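Local coordinates for protein putative oxidoreductase YfjR (Streptomyces aurantiacus, PDB 4OQZ) that reduces imines with S selectivity, as one of the Streptomyces imine reductases, and probably draws the hydride from NADPH held by a Rossmann-type domain, at residues Val118-Asp129 against Leu148-Asp156; His227-Ser235 against Gly274-Lys283. All blocks are in the same frame, centred on the assembly; numbering follows the deposited sequence.

How the contacts relate
From the N terminus, contact 1 comes first: after strand 112-119 the loop runs out to Asp-129, strand 131-135 and most of helix 138-151 intervene, and the end of that helix returns, with strand 154-159, at 148-156 to close a short loop in the Rossmann-type nucleotide-binding domain. Contact 2 opens only after that loop is shut. It joins His-227-Ser-235, leading into helix 234-250, to Gly-274-Lys-283, closing a mostly helical excursion in the C-terminal domain. The two are in series and neither encloses the other. The centres of contacts 1 and 2 lie about 39 Å apart on opposite sides of the chain's centre, with helices 163-191, 197-209 and 211-224 between them in sequence.

Contact 1. Residues Val118-Asp129 against Leu148-Asp156; sequences VLSPPPGIGSPD and LEVITGKTD
Val-118 and Thr-152 touch by their methyls, CG1 meeting CG2 at 3.8 Å as the two side chains cross obliquely. Val-118 CG1 stands anti to the backbone N (chi1 -166°), which sends it across to Thr-152, and it also lies close to Ile-151 CG2. Thr-152 splits its two branches: CG2 faces this apolar patch, while OG1, set between the backbone N and the carbonyl carbon (chi1 58°), binds Lys-154 O at 2.8 Å and Thr-132 OG1 on strand 131-135. Ile-125 adds to the patch from its loop, laying CD1 4.2 Å from Ile-151 CG2 and CG2 beside Ile-151 O.

Two backbone hydrogen bonds join the segments. Gly-126 N reaches Ile-151 O at 2.6 Å, coming from above the carbonyl plane rather than along a lone pair, and Gly-126 CA lies 3.1 Å from Val-150 O. Gly-153 N answers with a bond to Ser-127 O of 2.8 Å. The extended Lys-154 chain runs alongside the Pro-128 and Asp-129 carbonyls, its NZ making a weak bond to Asp-129 O at 3.3 Å.

Gly-124 to Ser-127 form a type II turn with Gly-126 in its third position. The arrangement pins the loop after strand 112-119 onto the junction of helix 138-151 with strand 154-159, at the edge of the Rossmann-type sheet where strand 154-159 is outermost and strand 131-135 runs antiparallel to 112-119.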
ATOM      1  N   VAL A 118       8.108  -6.157 -17.071  1.00 39.00           N
ATOM      2  CA  VAL A 118       9.316  -5.549 -16.457  1.00 37.88           C
ATOM      3  C   VAL A 118       8.989  -4.744 -15.193  1.00 40.90           C
ATOM      4  O   VAL A 118       8.389  -3.672 -15.283  1.00 41.22           O
ATOM      5  CB  VAL A 118      10.192  -4.700 -17.462  1.00 43.09           C
ATOM      6  CG1 VAL A 118      11.571  -4.398 -16.880  1.00 41.78           C
ATOM      7  CG2 VAL A 118      10.330  -5.375 -18.826  1.00 44.35           C
ATOM      8  N   LEU A 119       9.440  -5.222 -14.024  1.00 38.68           N
ATOM      9  CA  LEU A 119       9.232  -4.508 -12.756  1.00 39.56           C
ATOM     10  C   LEU A 119      10.458  -3.621 -12.508  1.00 48.09           C
ATOM     11  O   LEU A 119      11.249  -3.858 -11.587  1.00 49.12           O
ATOM     12  CB  LEU A 119       9.013  -5.479 -11.584  1.00 40.24           C
ATOM     13  CG  LEU A 119       7.849  -6.452 -11.674  1.00 45.93           C
ATOM     14  CD1 LEU A 119       7.740  -7.229 -10.379  1.00 46.09           C
ATOM     15  CD2 LEU A 119       6.530  -5.731 -12.027  1.00 48.87           C
ATOM     16  N   SER A 120      10.635  -2.643 -13.395  1.00 44.95           N
ATOM     17  CA  SER A 120      11.758  -1.730 -13.364  1.00 45.90           C
ATOM     18  C   SER A 120      11.513  -0.446 -14.086  1.00 50.13           C
ATOM     19  O   SER A 120      11.078  -0.461 -15.236  1.00 50.69           O
ATOM     20  CB  SER A 120      13.018  -2.372 -13.952  1.00 50.06           C
ATOM     21  OG  SER A 120      14.159  -1.567 -13.686  1.00 51.83           O
ATOM     22  N   PRO A 121      11.928   0.681 -13.468  1.00 48.02           N
ATOM     23  CA  PRO A 121      11.969   1.951 -14.217  1.00 48.86           C
ATOM     24  C   PRO A 121      13.175   1.877 -15.190  1.00 53.30           C
ATOM     25  O   PRO A 121      14.018   0.989 -14.991  1.00 51.27           O
ATOM     26  CB  PRO A 121      12.220   2.996 -13.115  1.00 49.76           C
ATOM     27  CG  PRO A 121      12.982   2.262 -12.076  1.00 52.98           C
ATOM     28  CD  PRO A 121      12.516   0.830 -12.107  1.00 48.40           C
ATOM     29  N   PRO A 122      13.344   2.797 -16.183  1.00 52.77           N
ATOM     30  CA  PRO A 122      14.521   2.708 -17.084  1.00 54.12           C
ATOM     31  C   PRO A 122      15.922   2.718 -16.443  1.00 59.17           C
ATOM     32  O   PRO A 122      16.741   1.967 -16.962  1.00 58.73           O
ATOM     33  CB  PRO A 122      14.302   3.845 -18.086  1.00 57.53           C
ATOM     34  CG  PRO A 122      12.842   4.122 -18.025  1.00 61.04           C
ATOM     35  CD  PRO A 122      12.462   3.910 -16.598  1.00 55.19           C
ATOM     36  N   PRO A 123      16.262   3.454 -15.335  1.00 55.68           N
ATOM     37  CA  PRO A 123      17.631   3.335 -14.786  1.00 55.88           C
ATOM     38  C   PRO A 123      17.927   1.994 -14.085  1.00 57.17           C
ATOM     39  O   PRO A 123      19.094   1.661 -13.870  1.00 59.35           O
ATOM     40  CB  PRO A 123      17.749   4.540 -13.837  1.00 57.80           C
ATOM     41  CG  PRO A 123      16.372   4.821 -13.398  1.00 61.10           C
ATOM     42  CD  PRO A 123      15.462   4.425 -14.552  1.00 56.83           C
ATOM     43  N   GLY A 124      16.882   1.230 -13.773  1.00 49.92           N
ATOM     44  CA  GLY A 124      16.978  -0.091 -13.162  1.00 47.17           C
ATOM     45  C   GLY A 124      17.251  -1.179 -14.188  1.00 50.32           C
ATOM     46  O   GLY A 124      17.540  -2.318 -13.812  1.00 49.83           O
ATOM     47  N   ILE A 125      17.101  -0.860 -15.500  1.00 45.62           N
ATOM     48  CA  ILE A 125      17.365  -1.799 -16.609  1.00 46.07           C
ATOM     49  C   ILE A 125      18.851  -2.262 -16.597  1.00 53.72           C
ATOM     50  O   ILE A 125      19.748  -1.417 -16.651  1.00 55.30           O
ATOM     51  CB  ILE A 125      16.932  -1.225 -17.997  1.00 47.99           C
ATOM     52  CG1 ILE A 125      15.420  -0.908 -18.063  1.00 46.43           C
ATOM     53  CG2 ILE A 125      17.359  -2.127 -19.133  1.00 49.56           C
ATOM     54  CD1 ILE A 125      14.417  -2.171 -17.930  1.00 48.86           C
ATOM     55  N   GLY A 126      19.067  -3.589 -16.503  1.00 49.88           N
ATOM     56  CA  GLY A 126      20.394  -4.199 -16.470  1.00 51.07           C
ATOM     57  C   GLY A 126      20.922  -4.489 -15.076  1.00 55.19           C
ATOM     58  O   GLY A 126      22.014  -5.046 -14.937  1.00 55.51           O
ATOM     59  N   SER A 127      20.166  -4.078 -14.032  1.00 50.11           N
ATOM     60  CA  SER A 127      20.504  -4.289 -12.620  1.00 50.89           C
ATOM     61  C   SER A 127      20.334  -5.780 -12.231  1.00 56.39           C
ATOM     62  O   SER A 127      19.332  -6.388 -12.627  1.00 52.97           O
ATOM     63  CB  SER A 127      19.619  -3.418 -11.726  1.00 52.17           C
ATOM     64  OG  SER A 127      19.748  -3.702 -10.341  1.00 62.24           O
ATOM     65  N   PRO A 128      21.255  -6.353 -11.396  1.00 56.50           N
ATOM     66  CA  PRO A 128      21.102  -7.766 -10.973  1.00 57.02           C
ATOM     67  C   PRO A 128      19.950  -8.024 -10.000  1.00 60.25           C
ATOM     68  O   PRO A 128      19.543  -9.172  -9.782  1.00 59.85           O
ATOM     69  CB  PRO A 128      22.448  -8.084 -10.316  1.00 61.40           C
ATOM     70  CG  PRO A 128      22.957  -6.764  -9.828  1.00 65.65           C
ATOM     71  CD  PRO A 128      22.484  -5.747 -10.829  1.00 59.89           C
ATOM     72  N   ASP A 129      19.423  -6.938  -9.427  1.00 55.54           N
ATOM     73  CA  ASP A 129      18.393  -6.930  -8.416  1.00 53.26           C
ATOM     74  C   ASP A 129      16.991  -6.793  -8.957  1.00 52.89           C
ATOM     75  O   ASP A 129      16.046  -7.119  -8.234  1.00 49.72           O
ATOM     76  CB  ASP A 129      18.701  -5.837  -7.389  1.00 55.27           C
ATOM     77  CG  ASP A 129      20.107  -5.951  -6.834  1.00 69.09           C
ATOM     78  OD1 ASP A 129      20.346  -6.858  -6.013  1.00 71.98           O
ATOM     79  OD2 ASP A 129      20.986  -5.185  -7.282  1.00 76.48           O
ATOM     80  N   LEU A 148      17.697 -12.357 -21.713  1.00 40.11           N
ATOM     81  CA  LEU A 148      16.660 -11.629 -20.977  1.00 38.28           C
ATOM     82  C   LEU A 148      17.208 -11.143 -19.635  1.00 41.44           C
ATOM     83  O   LEU A 148      16.722 -10.131 -19.125  1.00 40.48           O
ATOM     84  CB  LEU A 148      15.411 -12.507 -20.774  1.00 39.13           C
ATOM     85  CG  LEU A 148      14.834 -13.128 -22.037  1.00 46.12           C
ATOM     86  CD1 LEU A 148      13.860 -14.231 -21.690  1.00 47.59           C
ATOM     87  CD2 LEU A 148      14.239 -12.061 -22.961  1.00 47.99           C
ATOM     88  N   GLU A 149      18.274 -11.802 -19.110  1.00 38.49           N
ATOM     89  CA  GLU A 149      18.932 -11.401 -17.859  1.00 38.55           C
ATOM     90  C   GLU A 149      19.695 -10.063 -18.033  1.00 43.48           C
ATOM     91  O   GLU A 149      20.084  -9.432 -17.033  1.00 41.77           O
ATOM     92  CB  GLU A 149      19.876 -12.491 -17.336  1.00 41.59           C
ATOM     93  CG  GLU A 149      19.131 -13.671 -16.729  1.00 51.92           C
ATOM     94  CD  GLU A 149      20.013 -14.807 -16.253  1.00 58.78           C
ATOM     95  OE1 GLU A 149      21.205 -14.866 -16.631  1.00 49.13           O
ATOM     96  OE2 GLU A 149      19.500 -15.649 -15.487  1.00 45.21           O
ATOM     97  N   VAL A 150      19.879  -9.636 -19.298  1.00 39.50           N
ATOM     98  CA  VAL A 150      20.533  -8.369 -19.616  1.00 39.92           C
ATOM     99  C   VAL A 150      19.539  -7.259 -19.274  1.00 45.02           C
ATOM    100  O   VAL A 150      19.962  -6.260 -18.683  1.00 44.89           O
ATOM    101  CB  VAL A 150      21.084  -8.303 -21.060  1.00 44.22           C
ATOM    102  CG1 VAL A 150      21.658  -6.922 -21.389  1.00 44.47           C
ATOM    103  CG2 VAL A 150      22.135  -9.380 -21.289  1.00 45.70           C
ATOM    104  N   ILE A 151      18.228  -7.462 -19.580  1.00 41.25           N
ATOM    105  CA  ILE A 151      17.134  -6.523 -19.269  1.00 41.39           C
ATOM    106  C   ILE A 151      17.021  -6.337 -17.738  1.00 42.85           C
ATOM    107  O   ILE A 151      17.129  -5.206 -17.268  1.00 42.70           O
ATOM    108  CB  ILE A 151      15.787  -6.929 -19.938  1.00 45.66           C
ATOM    109  CG1 ILE A 151      15.880  -6.763 -21.479  1.00 47.78           C
ATOM    110  CG2 ILE A 151      14.603  -6.117 -19.376  1.00 45.11           C
ATOM    111  CD1 ILE A 151      14.926  -7.785 -22.268  1.00 47.19           C
ATOM    112  N   THR A 152      16.808  -7.431 -16.982  1.00 36.86           N
ATOM    113  CA  THR A 152      16.768  -7.439 -15.510  1.00 35.45           C
ATOM    114  C   THR A 152      17.472  -8.708 -15.020  1.00 40.86           C
ATOM    115  O   THR A 152      17.235  -9.775 -15.578  1.00 41.69           O
ATOM    116  CB  THR A 152      15.327  -7.381 -14.974  1.00 42.29           C
ATOM    117  OG1 THR A 152      14.585  -8.480 -15.485  1.00 44.01           O
ATOM    118  CG2 THR A 152      14.620  -6.072 -15.268  1.00 36.26           C
ATOM    119  N   GLY A 153      18.316  -8.590 -13.990  1.00 36.40           N
ATOM    120  CA  GLY A 153      19.097  -9.704 -13.439  1.00 38.65           C
ATOM    121  C   GLY A 153      18.279 -10.941 -13.086  1.00 43.92           C
ATOM    122  O   GLY A 153      18.738 -12.071 -13.284  1.00 42.10           O
ATOM    123  N   LYS A 154      17.030 -10.720 -12.607  1.00 41.27           N
ATOM    124  CA  LYS A 154      16.090 -11.777 -12.273  1.00 41.32           C
ATOM    125  C   LYS A 154      14.987 -11.842 -13.334  1.00 43.57           C
ATOM    126  O   LYS A 154      14.537 -10.802 -13.854  1.00 41.60           O
ATOM    127  CB  LYS A 154      15.488 -11.577 -10.872  1.00 41.72           C
ATOM    128  CG  LYS A 154      16.498 -11.458  -9.732  1.00 55.29           C
ATOM    129  CD  LYS A 154      15.821 -10.820  -8.501  1.00 63.54           C
ATOM    130  CE  LYS A 154      16.741 -10.654  -7.314  1.00 72.08           C
ATOM    131  NZ  LYS A 154      16.118  -9.816  -6.252  1.00 68.17           N
ATOM    132  N   THR A 155      14.607 -13.083 -13.700  1.00 40.25           N
ATOM    133  CA  THR A 155      13.538 -13.379 -14.667  1.00 39.41           C
ATOM    134  C   THR A 155      12.669 -14.456 -14.040  1.00 42.29           C
ATOM    135  O   THR A 155      13.183 -15.426 -13.468  1.00 42.88           O
ATOM    136  CB  THR A 155      14.048 -13.709 -16.095  1.00 45.60           C
ATOM    137  OG1 THR A 155      14.671 -14.999 -16.126  1.00 43.75           O
ATOM    138  CG2 THR A 155      14.983 -12.598 -16.698  1.00 40.78           C
ATOM    139  N   ASP A 156      11.350 -14.271 -14.111  1.00 38.02           N
ATOM    140  CA  ASP A 156      10.412 -15.196 -13.453  1.00 36.92           C
ATOM    141  C   ASP A 156       9.378 -15.777 -14.408  1.00 43.10           C
ATOM    142  O   ASP A 156       8.345 -15.157 -14.650  1.00 43.02           O
ATOM    143  CB  ASP A 156       9.748 -14.462 -12.285  1.00 36.17           C
ATOM    144  CG  ASP A 156       8.923 -15.296 -11.322  1.00 43.33           C
ATOM    145  OD1 ASP A 156       8.830 -16.534 -11.525  1.00 44.85           O
ATOM    146  OD2 ASP A 156       8.430 -14.726 -10.328  1.00 47.94           O
TER

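Contact 2. Residues His227-Ser235 against Gly274-Lys283; sequences HAGDVDRLS and GADSFSSVIK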
ATOM      1  N   HIS A 227     -13.255 -16.013   7.140  1.00 82.69           N
ATOM      2  CA  HIS A 227     -13.391 -14.553   7.185  1.00 80.15           C
ATOM      3  C   HIS A 227     -14.029 -14.199   8.539  1.00 84.77           C
ATOM      4  O   HIS A 227     -15.012 -13.470   8.573  1.00 84.05           O
ATOM      5  CB  HIS A 227     -14.309 -14.083   6.032  1.00 82.33           C
ATOM      6  CG  HIS A 227     -13.720 -14.224   4.662  1.00 84.45           C
ATOM      7  ND1 HIS A 227     -14.200 -15.165   3.764  1.00 89.39           N
ATOM      8  CD2 HIS A 227     -12.736 -13.509   4.064  1.00 81.96           C
ATOM      9  CE1 HIS A 227     -13.481 -15.005   2.663  1.00 85.93           C
ATOM     10  NE2 HIS A 227     -12.593 -14.014   2.797  1.00 82.05           N
ATOM     11  N   ALA A 228     -13.455 -14.713   9.642  1.00 83.89           N
ATOM     12  CA  ALA A 228     -13.992 -14.684  11.013  1.00 87.03           C
ATOM     13  C   ALA A 228     -14.361 -13.352  11.718  1.00 88.82           C
ATOM     14  O   ALA A 228     -15.243 -12.634  11.269  1.00 88.58           O
ATOM     15  CB  ALA A 228     -13.199 -15.615  11.931  1.00 88.81           C
ATOM     16  N   GLY A 229     -13.787 -13.129  12.885  1.00 82.98           N
ATOM     17  CA  GLY A 229     -14.043 -11.975  13.737  1.00 81.09           C
ATOM     18  C   GLY A 229     -13.075 -12.077  14.887  1.00 83.05           C
ATOM     19  O   GLY A 229     -13.008 -11.197  15.752  1.00 81.02           O
ATOM     20  N   ASP A 230     -12.314 -13.192  14.856  1.00 79.33           N
ATOM     21  CA  ASP A 230     -11.284 -13.648  15.774  1.00 79.21           C
ATOM     22  C   ASP A 230     -10.318 -12.522  16.149  1.00 79.63           C
ATOM     23  O   ASP A 230     -10.195 -12.199  17.333  1.00 78.60           O
ATOM     24  CB  ASP A 230     -10.534 -14.833  15.125  1.00 81.46           C
ATOM     25  CG  ASP A 230      -9.691 -15.680  16.058  1.00 92.82           C
ATOM     26  OD1 ASP A 230     -10.007 -15.726  17.276  1.00 96.01           O
ATOM     27  OD2 ASP A 230      -8.775 -16.375  15.559  1.00 95.39           O
ATOM     28  N   VAL A 231      -9.659 -11.906  15.142  1.00 73.24           N
ATOM     29  CA  VAL A 231      -8.715 -10.809  15.367  1.00 69.78           C
ATOM     30  C   VAL A 231      -9.297  -9.457  14.923  1.00 69.43           C
ATOM     31  O   VAL A 231      -8.931  -8.429  15.493  1.00 67.58           O
ATOM     32  CB  VAL A 231      -7.276 -11.062  14.823  1.00 72.11           C
ATOM     33  CG1 VAL A 231      -6.266 -10.109  15.473  1.00 69.90           C
ATOM     34  CG2 VAL A 231      -6.832 -12.515  15.026  1.00 74.87           C
ATOM     35  N   ASP A 232     -10.241  -9.449  13.965  1.00 63.95           N
ATOM     36  CA  ASP A 232     -10.808  -8.181  13.501  1.00 59.87           C
ATOM     37  C   ASP A 232     -12.283  -8.255  13.094  1.00 64.45           C
ATOM     38  O   ASP A 232     -12.753  -9.302  12.645  1.00 64.35           O
ATOM     39  CB  ASP A 232      -9.953  -7.583  12.354  1.00 56.79           C
ATOM     40  CG  ASP A 232     -10.298  -8.107  10.970  1.00 57.18           C
ATOM     41  OD1 ASP A 232      -9.759  -9.177  10.584  1.00 53.62           O
ATOM     42  OD2 ASP A 232     -11.183  -7.509  10.314  1.00 61.65           O
ATOM     43  N   ARG A 233     -12.969  -7.094  13.145  1.00 61.34           N
ATOM     44  CA  ARG A 233     -14.355  -6.936  12.732  1.00 64.72           C
ATOM     45  C   ARG A 233     -14.477  -5.818  11.677  1.00 67.30           C
ATOM     46  O   ARG A 233     -13.898  -4.740  11.863  1.00 61.93           O
ATOM     47  CB  ARG A 233     -15.274  -6.700  13.954  1.00 71.61           C
ATOM     48  CG  ARG A 233     -15.295  -7.876  14.944  1.00 84.67           C
ATOM     49  CD  ARG A 233     -14.966  -7.487  16.389  1.00 96.20           C
ATOM     50  NE  ARG A 233     -13.558  -7.107  16.607  1.00 96.03           N
ATOM     51  CZ  ARG A 233     -12.664  -7.828  17.285  1.00101.71           C
ATOM     52  NH1 ARG A 233     -13.000  -9.005  17.798  1.00 98.29           N
ATOM     53  NH2 ARG A 233     -11.429  -7.376  17.452  1.00 79.06           N
ATOM     54  N   LEU A 234     -15.228  -6.081  10.567  1.00 66.09           N
ATOM     55  CA  LEU A 234     -15.439  -5.143   9.448  1.00 64.14           C
ATOM     56  C   LEU A 234     -16.016  -3.785   9.887  1.00 68.24           C
ATOM     57  O   LEU A 234     -15.610  -2.743   9.363  1.00 64.79           O
ATOM     58  CB  LEU A 234     -16.295  -5.792   8.331  1.00 66.32           C
ATOM     59  CG  LEU A 234     -16.673  -4.918   7.115  1.00 70.22           C
ATOM     60  CD1 LEU A 234     -15.460  -4.481   6.314  1.00 65.46           C
ATOM     61  CD2 LEU A 234     -17.655  -5.615   6.225  1.00 75.57           C
ATOM     62  N   SER A 235     -16.943  -3.815  10.858  1.00 69.13           N
ATOM     63  CA  SER A 235     -17.620  -2.657  11.458  1.00 70.59           C
ATOM     64  C   SER A 235     -16.625  -1.673  12.078  1.00 73.51           C
ATOM     65  O   SER A 235     -16.840  -0.462  11.994  1.00 74.41           O
ATOM     66  CB  SER A 235     -18.616  -3.126  12.513  1.00 76.83           C
ATOM     67  OG  SER A 235     -17.971  -3.901  13.513  1.00 81.92           O
ATOM     68  N   GLY A 274     -20.044  -8.945   5.299  1.00 89.62           N
ATOM     69  CA  GLY A 274     -20.749  -8.702   6.556  1.00 91.70           C
ATOM     70  C   GLY A 274     -19.813  -8.366   7.692  1.00 91.92           C
ATOM     71  O   GLY A 274     -18.610  -8.575   7.553  1.00 86.67           O
ATOM     72  N   ALA A 275     -20.345  -7.892   8.849  1.00 90.66           N
ATOM     73  CA  ALA A 275     -19.494  -7.567  10.006  1.00 87.14           C
ATOM     74  C   ALA A 275     -18.863  -8.824  10.673  1.00 85.44           C
ATOM     75  O   ALA A 275     -19.055  -9.149  11.850  1.00 82.56           O
ATOM     76  CB  ALA A 275     -20.220  -6.683  11.006  1.00 89.90           C
ATOM     77  N   ASP A 276     -18.099  -9.523   9.831  1.00 78.62           N
ATOM     78  CA  ASP A 276     -17.208 -10.626  10.108  1.00 75.44           C
ATOM     79  C   ASP A 276     -15.828  -9.932   9.947  1.00 69.30           C
ATOM     80  O   ASP A 276     -15.667  -8.843  10.488  1.00 64.91           O
ATOM     81  CB  ASP A 276     -17.426 -11.748   9.088  1.00 78.40           C
ATOM     82  CG  ASP A 276     -18.587 -12.629   9.452  1.00 84.00           C
ATOM     83  OD1 ASP A 276     -19.699 -12.351   8.975  1.00 84.75           O
ATOM     84  OD2 ASP A 276     -18.386 -13.584  10.255  1.00 87.07           O
ATOM     85  N   SER A 277     -14.866 -10.515   9.215  1.00 61.65           N
ATOM     86  CA  SER A 277     -13.562  -9.880   9.023  1.00 54.84           C
ATOM     87  C   SER A 277     -13.633  -8.888   7.885  1.00 58.35           C
ATOM     88  O   SER A 277     -14.392  -9.094   6.935  1.00 59.55           O
ATOM     89  CB  SER A 277     -12.474 -10.907   8.720  1.00 52.89           C
ATOM     90  OG  SER A 277     -11.221 -10.265   8.467  1.00 53.78           O
ATOM     91  N   PHE A 278     -12.785  -7.847   7.939  1.00 51.03           N
ATOM     92  CA  PHE A 278     -12.699  -6.869   6.853  1.00 50.29           C
ATOM     93  C   PHE A 278     -12.266  -7.518   5.509  1.00 56.54           C
ATOM     94  O   PHE A 278     -12.455  -6.940   4.447  1.00 57.74           O
ATOM     95  CB  PHE A 278     -11.880  -5.638   7.280  1.00 48.15           C
ATOM     96  CG  PHE A 278     -10.395  -5.685   7.028  1.00 46.44           C
ATOM     97  CD1 PHE A 278      -9.785  -4.749   6.197  1.00 46.46           C
ATOM     98  CD2 PHE A 278      -9.590  -6.606   7.688  1.00 48.36           C
ATOM     99  CE1 PHE A 278      -8.408  -4.765   6.000  1.00 45.21           C
ATOM    100  CE2 PHE A 278      -8.218  -6.650   7.463  1.00 48.82           C
ATOM    101  CZ  PHE A 278      -7.625  -5.711   6.641  1.00 45.03           C
ATOM    102  N   SER A 279     -11.770  -8.752   5.571  1.00 54.63           N
ATOM    103  CA  SER A 279     -11.424  -9.583   4.419  1.00 55.07           C
ATOM    104  C   SER A 279     -12.705 -10.027   3.677  1.00 58.43           C
ATOM    105  O   SER A 279     -12.660 -10.323   2.480  1.00 54.94           O
ATOM    106  CB  SER A 279     -10.663 -10.816   4.893  1.00 61.96           C
ATOM    107  OG  SER A 279     -10.207 -11.591   3.797  1.00 73.98           O
ATOM    108  N   SER A 280     -13.855 -10.070   4.391  1.00 59.13           N
ATOM    109  CA  SER A 280     -15.123 -10.503   3.803  1.00 62.87           C
ATOM    110  C   SER A 280     -15.515  -9.753   2.528  1.00 65.92           C
ATOM    111  O   SER A 280     -16.209 -10.323   1.705  1.00 67.50           O
ATOM    112  CB  SER A 280     -16.251 -10.482   4.830  1.00 68.05           C
ATOM    113  OG  SER A 280     -17.485 -10.812   4.219  1.00 89.40           O
ATOM    114  N   VAL A 281     -15.021  -8.526   2.315  1.00 60.69           N
ATOM    115  CA  VAL A 281     -15.357  -7.807   1.090  0.50 60.33           C
ATOM    116  C   VAL A 281     -14.891  -8.501  -0.204  1.00 61.54           C
ATOM    117  O   VAL A 281     -15.502  -8.287  -1.245  1.00 62.33           O
ATOM    118  CB  VAL A 281     -15.137  -6.277   1.115  1.00 63.21           C
ATOM    119  CG1 VAL A 281     -16.461  -5.540   1.029  1.00 66.41           C
ATOM    120  CG2 VAL A 281     -14.342  -5.830   2.335  1.00 60.67           C
ATOM    121  N   ILE A 282     -13.846  -9.364  -0.136  1.00 57.09           N
ATOM    122  CA  ILE A 282     -13.357 -10.126  -1.307  1.00 57.25           C
ATOM    123  C   ILE A 282     -14.515 -10.845  -2.031  1.00 64.14           C
ATOM    124  O   ILE A 282     -14.594 -10.782  -3.263  1.00 62.11           O
ATOM    125  CB  ILE A 282     -12.208 -11.118  -0.947  1.00 58.73           C
ATOM    126  CG1 ILE A 282     -10.933 -10.367  -0.520  1.00 53.58           C
ATOM    127  CG2 ILE A 282     -11.890 -12.063  -2.124  1.00 61.68           C
ATOM    128  CD1 ILE A 282      -9.957 -11.193   0.204  1.00 51.83           C
ATOM    129  N   LYS A 283     -15.411 -11.515  -1.264  1.00 66.92           N
ATOM    130  CA  LYS A 283     -16.562 -12.238  -1.833  1.00 71.87           C
ATOM    131  C   LYS A 283     -17.537 -11.363  -2.647  1.00 79.90           C
ATOM    132  O   LYS A 283     -18.269 -11.888  -3.485  1.00 82.76           O
ATOM    133  CB  LYS A 283     -17.234 -13.256  -0.876  1.00 77.79           C
ATOM    134  CG  LYS A 283     -17.543 -12.773   0.533  1.00 81.50           C
ATOM    135  CD  LYS A 283     -17.377 -13.884   1.568  1.00 83.97           C
ATOM    136  CE  LYS A 283     -18.608 -14.081   2.428  1.00 83.05           C
ATOM    137  NZ  LYS A 283     -18.608 -13.234   3.656  1.00 82.89           N
TER
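The His-227 ring lies against 274-283, with Ser-279 OG meeting its edge near the ring plane, 3.2 Å from CD2. The bent Lys-283 chain runs antiparallel to the His-227 side chain, its CD 4.1 Å from His-227 ND1. His-227 O accepts from Ser-277 N at 3.0 Å, with the donor well above the carbonyl plane. His-227, Leu-234 and Asp-232 bury the most surface here.

Leu-234 points its branches two ways. With CG anti to the backbone N (chi1 177°), CD1 packs against Phe-278 CA at 3.7 Å and CD2 rests on Gly-274 O at 3.4 Å. Leu-234 N bonds Asp-276 O at 2.8 Å, fastening the first turn of helix 234-250.

Asp-232 grips with both oxygens, each using its syn lone pair: OD1 takes Ser-277 OG at 2.8 Å and OD2 takes Phe-278 N at 2.9 Å in an almost straight bond (177°). The carboxylate stands nearly perpendicular to the Phe-278 ring, with OD2 at the ring edge, and Tyr-218 OH also bonds OD1. An alanine here would lose both oxygens and is likely to leave Ser-277 OG and Phe-278 N without their acceptors.

Helix 211-224 flanks the contact through Tyr-218 and Ile-222, and Phe-278 also meets Trp-177 and Trp-184 of the second subunit, so this end of the helical domain lies at the dimer interface.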